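Local coordinates for agmatinase (Burkholderia thailandensis, PDB 4DZ4) that probably hydrolyses agmatine to putrescine and urea, as a member of the arginase family that binds two manganese ions per subunit, at the interface of chains A and B and the interface of chains A and C. Residues are numbered along the deposited sequence; one frame, centred on the assembly and turned at random. Chains: chain A/B/C, Agmatinase.

Contact 1: the interface of chains A and B. Residues chain A 57, 60, 63-65, 67-68, 294; chain B 57, 60, 62-65, 67, 295.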
# COMPACT_ATOMS: atom_id res chain seq x y z
N ASP A 57 14.31 2.89 17.69
CA ASP A 57 12.87 2.75 18.01
C ASP A 57 12.61 1.80 19.16
O ASP A 57 11.48 1.35 19.36
CB ASP A 57 11.98 2.43 16.79
CG ASP A 57 12.35 1.14 16.12
OD1 ASP A 57 13.10 0.32 16.69
OD2 ASP A 57 11.84 0.92 14.98
N THR A 60 9.88 2.82 21.90
CA THR A 60 8.48 3.03 21.47
C THR A 60 7.48 2.19 22.28
O THR A 60 7.82 1.07 22.75
CB THR A 60 8.30 2.70 19.97
OG1 THR A 60 8.78 1.38 19.70
CG2 THR A 60 9.04 3.72 19.07
N ARG A 63 3.62 1.22 17.80
CA ARG A 63 4.28 0.69 16.60
C ARG A 63 5.76 1.00 16.60
O ARG A 63 6.15 2.11 16.93
CB ARG A 63 3.70 1.32 15.33
CG ARG A 63 2.23 1.05 15.07
CD ARG A 63 1.74 2.17 14.15
NE ARG A 63 0.35 2.02 13.71
CZ ARG A 63 -0.31 2.94 13.01
NH1 ARG A 63 0.30 4.07 12.67
NH2 ARG A 63 -1.57 2.72 12.63
N SER A 64 6.57 0.04 16.17
CA SER A 64 7.98 0.29 15.89
C SER A 64 8.12 0.69 14.42
O SER A 64 7.18 0.48 13.64
CB SER A 64 8.81 -0.97 16.18
OG SER A 64 8.27 -2.13 15.55
N GLY A 65 9.26 1.26 14.06
CA GLY A 65 9.50 1.71 12.69
C GLY A 65 10.29 3.00 12.60
O GLY A 65 10.88 3.29 11.56
N ARG A 67 13.10 3.60 13.58
CA ARG A 67 14.53 3.39 13.34
C ARG A 67 14.89 3.77 11.90
O ARG A 67 16.03 4.09 11.62
CB ARG A 67 14.99 1.96 13.62
CG ARG A 67 14.33 0.91 12.72
CD ARG A 67 14.85 -0.48 13.02
NE ARG A 67 14.50 -0.92 14.38
CZ ARG A 67 14.83 -2.09 14.91
NH1 ARG A 67 15.50 -3.00 14.22
NH2 ARG A 67 14.46 -2.37 16.15
N LEU A 68 13.91 3.69 10.98
CA LEU A 68 14.14 4.08 9.58
C LEU A 68 13.81 5.54 9.29
O LEU A 68 13.95 5.98 8.14
CB LEU A 68 13.35 3.14 8.65
CG LEU A 68 13.84 1.69 8.61
CD1 LEU A 68 12.77 0.83 7.95
CD2 LEU A 68 15.15 1.55 7.87
N ALA A 294 7.53 2.74 7.41
CA ALA A 294 6.67 1.59 7.15
C ALA A 294 5.18 1.99 7.18
O ALA A 294 4.34 1.34 6.54
CB ALA A 294 6.94 0.48 8.17
N ASP B 57 10.17 -7.33 19.26
CA ASP B 57 11.04 -7.06 18.11
C ASP B 57 12.27 -6.25 18.47
O ASP B 57 12.95 -5.69 17.60
CB ASP B 57 10.28 -6.44 16.92
CG ASP B 57 9.65 -5.09 17.23
OD1 ASP B 57 9.94 -4.49 18.29
OD2 ASP B 57 8.85 -4.62 16.39
N THR B 60 15.78 -7.41 16.83
CA THR B 60 15.92 -7.38 15.37
C THR B 60 17.12 -6.60 14.87
O THR B 60 17.54 -5.62 15.49
CB THR B 60 14.64 -6.83 14.66
OG1 THR B 60 14.32 -5.54 15.21
CG2 THR B 60 13.47 -7.78 14.89
N PHE B 62 17.33 -5.67 11.31
CA PHE B 62 16.99 -4.80 10.17
C PHE B 62 15.67 -4.12 10.44
O PHE B 62 15.63 -3.21 11.30
CB PHE B 62 17.10 -5.55 8.80
CG PHE B 62 16.79 -4.68 7.59
CD1 PHE B 62 16.95 -3.29 7.63
CD2 PHE B 62 16.34 -5.28 6.40
CE1 PHE B 62 16.65 -2.49 6.51
CE2 PHE B 62 16.04 -4.48 5.27
CZ PHE B 62 16.19 -3.10 5.33
N ARG B 63 14.59 -4.49 9.75
CA ARG B 63 13.31 -3.84 9.99
C ARG B 63 12.70 -4.30 11.30
O ARG B 63 12.73 -5.49 11.63
CB ARG B 63 12.29 -4.20 8.91
CG ARG B 63 12.70 -3.79 7.51
CD ARG B 63 11.99 -4.76 6.58
NE ARG B 63 12.11 -4.36 5.17
CZ ARG B 63 11.59 -5.06 4.17
NH1 ARG B 63 10.93 -6.21 4.39
NH2 ARG B 63 11.74 -4.61 2.93
N SER B 64 12.09 -3.36 12.02
CA SER B 64 11.27 -3.71 13.18
C SER B 64 9.83 -3.96 12.72
O SER B 64 9.45 -3.59 11.60
CB SER B 64 11.35 -2.62 14.24
OG SER B 64 11.08 -1.35 13.64
N GLY B 65 9.04 -4.60 13.57
CA GLY B 65 7.64 -4.81 13.23
C GLY B 65 7.12 -6.15 13.71
O GLY B 65 5.91 -6.32 13.77
N ARG B 67 6.85 -7.23 16.55
CA ARG B 67 6.07 -7.11 17.80
C ARG B 67 4.58 -7.29 17.55
O ARG B 67 3.85 -7.71 18.45
CB ARG B 67 6.31 -5.78 18.53
CG ARG B 67 5.84 -4.53 17.78
CD ARG B 67 6.08 -3.28 18.61
NE ARG B 67 7.50 -3.06 18.86
CZ ARG B 67 7.98 -2.03 19.54
NH1 ARG B 67 7.15 -1.10 20.02
NH2 ARG B 67 9.30 -1.91 19.72
N TYR B 295 4.90 -4.93 6.97
CA TYR B 295 5.53 -5.24 5.67
C TYR B 295 4.75 -6.31 4.93
O TYR B 295 5.12 -6.74 3.84
CB TYR B 295 6.98 -5.66 5.87
CG TYR B 295 7.85 -4.49 6.28
CD1 TYR B 295 8.36 -3.62 5.32
CD2 TYR B 295 8.10 -4.22 7.64
CE1 TYR B 295 9.13 -2.54 5.68
CE2 TYR B 295 8.87 -3.12 8.02
CZ TYR B 295 9.38 -2.30 7.03
OH TYR B 295 10.15 -1.22 7.38
O HOH W 1 9.78 -0.70 22.41
O HOH W 2 16.58 -3.93 17.46
O HOH W 3 7.53 -1.37 11.45
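Two serine methylenes meet at the centre of this two-fold patch, CB of A:Ser64 lying 3.6 Å from CB of B:Ser64. The patch belongs to an interface of the deposited assembly, built here from paired loops, that probably helps hold the subunits together. So small a side chain suits the place, because it lets the two loops come together and still carries a hydroxyl. To one side, the tip of B:Tyr295 points at the tip of A:Leu68, its phenol OH 3.4 Å from the methyl CD1, while CB of A:Ala294 rests near the phenol end of the ring. Within chain B, CD of B:Arg63 lies over the centre of that ring and probably helps fix its rotation. Each serine methylene also lies against a face of the partner's Arg67 guanidinium, toward its rim, as CB of B:Ser64 does on A:Arg67.

Outward from this core, each serine hydroxyl, OG set between backbone N and carbonyl carbon (chi1 50°), reaches the opposite aspartate: OG of A:Ser64 donates to OD2 of B:Asp57 at 2.7 Å, on the syn lone pair. OD2 of B:Asp57 also accepts a bond from the amide N of B:Gly65, 2.8 Å away and above the carboxylate plane. The other oxygen, OD1, takes both NE and NH2 of B:Arg67, which come side-on, with OD1 in the guanidinium plane. An aspartate thus joins an arginine of its own chain to a serine of the other, and the nearby positive charge probably favours its ionised form.

At the rim, bending at chi3 (65°) brings A:Arg67 across the boundary. Water 2 links its NH2 to the carbonyl O of B:Thr60. NH1 of A:Arg67 donates to the carbonyl O of B:Phe62 at 2.9 Å, 150° at the hydrogen, from above the carbonyl plane.

Contact 2: the interface of chains A and C. Residues chain A 79, 298-300, 303; chain C 62-63, 252, 256, 260-263.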
# COMPACT_ATOMS: atom_id res chain seq x y z
N GLN A 79 13.02 17.50 -2.96
CA GLN A 79 12.43 18.69 -3.61
C GLN A 79 12.86 19.97 -2.91
O GLN A 79 13.02 21.00 -3.56
CB GLN A 79 10.93 18.62 -3.55
CG GLN A 79 10.36 17.53 -4.41
CD GLN A 79 8.87 17.51 -4.27
OE1 GLN A 79 8.17 18.29 -4.94
NE2 GLN A 79 8.38 16.68 -3.36
N SER A 298 2.91 7.52 0.55
CA SER A 298 3.51 8.39 -0.46
C SER A 298 4.43 9.45 0.16
O SER A 298 4.47 10.61 -0.29
CB SER A 298 2.40 9.03 -1.31
OG SER A 298 1.66 7.98 -1.93
N GLU A 299 5.15 9.02 1.20
CA GLU A 299 6.16 9.84 1.88
C GLU A 299 5.64 11.11 2.52
O GLU A 299 6.44 11.97 2.90
CB GLU A 299 7.30 10.23 0.93
CG GLU A 299 7.98 9.07 0.26
CD GLU A 299 9.16 9.59 -0.58
OE1 GLU A 299 8.96 10.35 -1.56
OE2 GLU A 299 10.30 9.26 -0.22
N ILE A 300 4.33 11.25 2.69
CA ILE A 300 3.84 12.57 3.10
C ILE A 300 4.31 12.97 4.50
O ILE A 300 4.47 14.18 4.77
CB ILE A 300 2.32 12.78 2.94
CG1 ILE A 300 1.49 11.93 3.94
CG2 ILE A 300 1.90 12.52 1.47
CD1 ILE A 300 0.02 12.35 3.95
N ILE A 303 7.92 13.97 4.20
CA ILE A 303 7.98 15.28 3.51
C ILE A 303 7.69 16.41 4.50
O ILE A 303 8.44 17.39 4.57
CB ILE A 303 7.02 15.31 2.32
CG1 ILE A 303 7.55 14.36 1.22
CG2 ILE A 303 6.91 16.73 1.74
CD1 ILE A 303 6.56 14.11 0.07
N PHE C 62 10.23 15.37 -10.81
CA PHE C 62 10.47 14.46 -9.68
C PHE C 62 9.86 13.10 -10.00
O PHE C 62 10.41 12.38 -10.84
CB PHE C 62 10.04 15.06 -8.33
CG PHE C 62 10.31 14.15 -7.13
CD1 PHE C 62 11.33 13.18 -7.17
CD2 PHE C 62 9.55 14.27 -5.98
CE1 PHE C 62 11.57 12.35 -6.07
CE2 PHE C 62 9.79 13.45 -4.87
CZ PHE C 62 10.78 12.48 -4.93
N ARG C 63 8.76 12.73 -9.36
CA ARG C 63 8.18 11.41 -9.65
C ARG C 63 7.45 11.42 -10.99
O ARG C 63 6.75 12.38 -11.29
CB ARG C 63 7.14 11.05 -8.60
CG ARG C 63 7.69 10.96 -7.19
CD ARG C 63 6.50 11.23 -6.26
NE ARG C 63 6.81 10.95 -4.84
CZ ARG C 63 5.95 11.16 -3.84
NH1 ARG C 63 4.74 11.68 -4.12
NH2 ARG C 63 6.30 10.89 -2.58
N PRO C 252 -0.49 17.59 0.53
CA PRO C 252 -0.26 16.16 0.31
C PRO C 252 -1.22 15.28 1.12
O PRO C 252 -1.45 14.16 0.73
CB PRO C 252 1.20 15.97 0.78
CG PRO C 252 1.85 17.26 0.30
CD PRO C 252 0.80 18.32 0.68
N PRO C 256 -2.11 13.03 -2.04
CA PRO C 256 -0.79 12.36 -1.95
C PRO C 256 -0.30 11.88 -3.31
O PRO C 256 0.93 11.69 -3.53
CB PRO C 256 -1.07 11.18 -0.99
CG PRO C 256 -2.57 10.91 -1.17
CD PRO C 256 -3.15 12.30 -1.24
N THR C 260 5.12 16.05 -7.38
CA THR C 260 5.92 17.06 -6.66
C THR C 260 5.13 17.56 -5.46
O THR C 260 4.62 18.71 -5.45
CB THR C 260 6.38 18.23 -7.56
OG1 THR C 260 5.26 18.71 -8.34
CG2 THR C 260 7.57 17.84 -8.48
N PRO C 261 4.98 16.71 -4.42
CA PRO C 261 4.19 17.15 -3.25
C PRO C 261 4.91 18.18 -2.39
O PRO C 261 6.11 18.00 -2.10
CB PRO C 261 3.99 15.85 -2.45
CG PRO C 261 5.19 15.00 -2.83
CD PRO C 261 5.35 15.28 -4.31
N VAL C 262 4.20 19.24 -2.00
CA VAL C 262 4.79 20.29 -1.16
C VAL C 262 3.87 20.51 0.07
O VAL C 262 2.67 20.78 -0.08
CB VAL C 262 4.95 21.63 -1.94
CG1 VAL C 262 5.64 22.67 -1.08
CG2 VAL C 262 5.71 21.41 -3.24
N ALA C 263 4.42 20.38 1.27
CA ALA C 263 3.64 20.55 2.50
C ALA C 263 3.02 21.95 2.61
O ALA C 263 3.59 22.93 2.09
CB ALA C 263 4.51 20.30 3.74
O HOH W 4 3.07 12.36 -1.99
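Isoleucine and proline form the apolar centre, where a branched chain and a rigid ring offer shaped surfaces that need no polar partner. CD1 of A:Ile303, at the end of an extended side chain (chi2 170°), presses on CG of C:Pro261 at 3.3 Å, a tight contact, with the two side chains crossing at about a right angle. Obliquely across C:Pro252 lies A:Ile300, whose CG2 branch touches the proline CB at 3.6 Å and also faces C:Pro256.

Next to this core, the side chains of A:Gln79 and C:Phe62 run at about a right angle, amide and ring planes 39° apart, with the glutamine CG 3.7 Å from the ring CD2. Glutamine suits a position that must pack on an aromatic group and also bond to a backbone: NE2 of A:Gln79 donates to the carbonyl O of C:Pro261 at 2.9 Å, on a lone pair in the carbonyl plane, though that oxygen lies out of the amide plane. CG of C:Arg63 lies over the centre of the C:Phe62 ring.

At the polar rim the long arginine extends from CG to NE and slides past A:Glu299 in the opposite direction. NH2 of C:Arg63 forms a salt bridge with OE1 of A:Glu299 at 2.9 Å, on the anti lone pair of that oxygen. The same NH2 of C:Arg63 donates to the carbonyl O of A:Ser298 at 3.0 Å, from above the carbonyl plane. NH1 instead holds water 4, which also bonds the carbonyl O atoms of A:Ser298 and C:Pro256.

This part of an A-C interface, not an exact two-fold, probably aids assembly. A:Gln79 follows helix 69-76, and residues 298 and 299 lead into helix 300-322, whose first turn supplies both isoleucines; chain C answers with loops, C:Pro252 just beyond 3-10 helix 247-249, which carries the manganese ligand Asp248.

Contact 1 and contact 2 lie about 23 Å apart between the centres of their C-alpha atoms, and chain A takes part in both. They draw on the same loop: Phe62 and Arg63 of chain B belong to contact 1, while the equivalent residues of chain C meet chain A in contact 2. Chain A correspondingly gives residues from 57 to 68 and residue 294 to the first, and 79, 298-300 and 303 to the second. A subunit can thus use one loop for a two-fold contact and for a differently arranged one, which would let both kinds of interface combine in the six-chain deposited assembly.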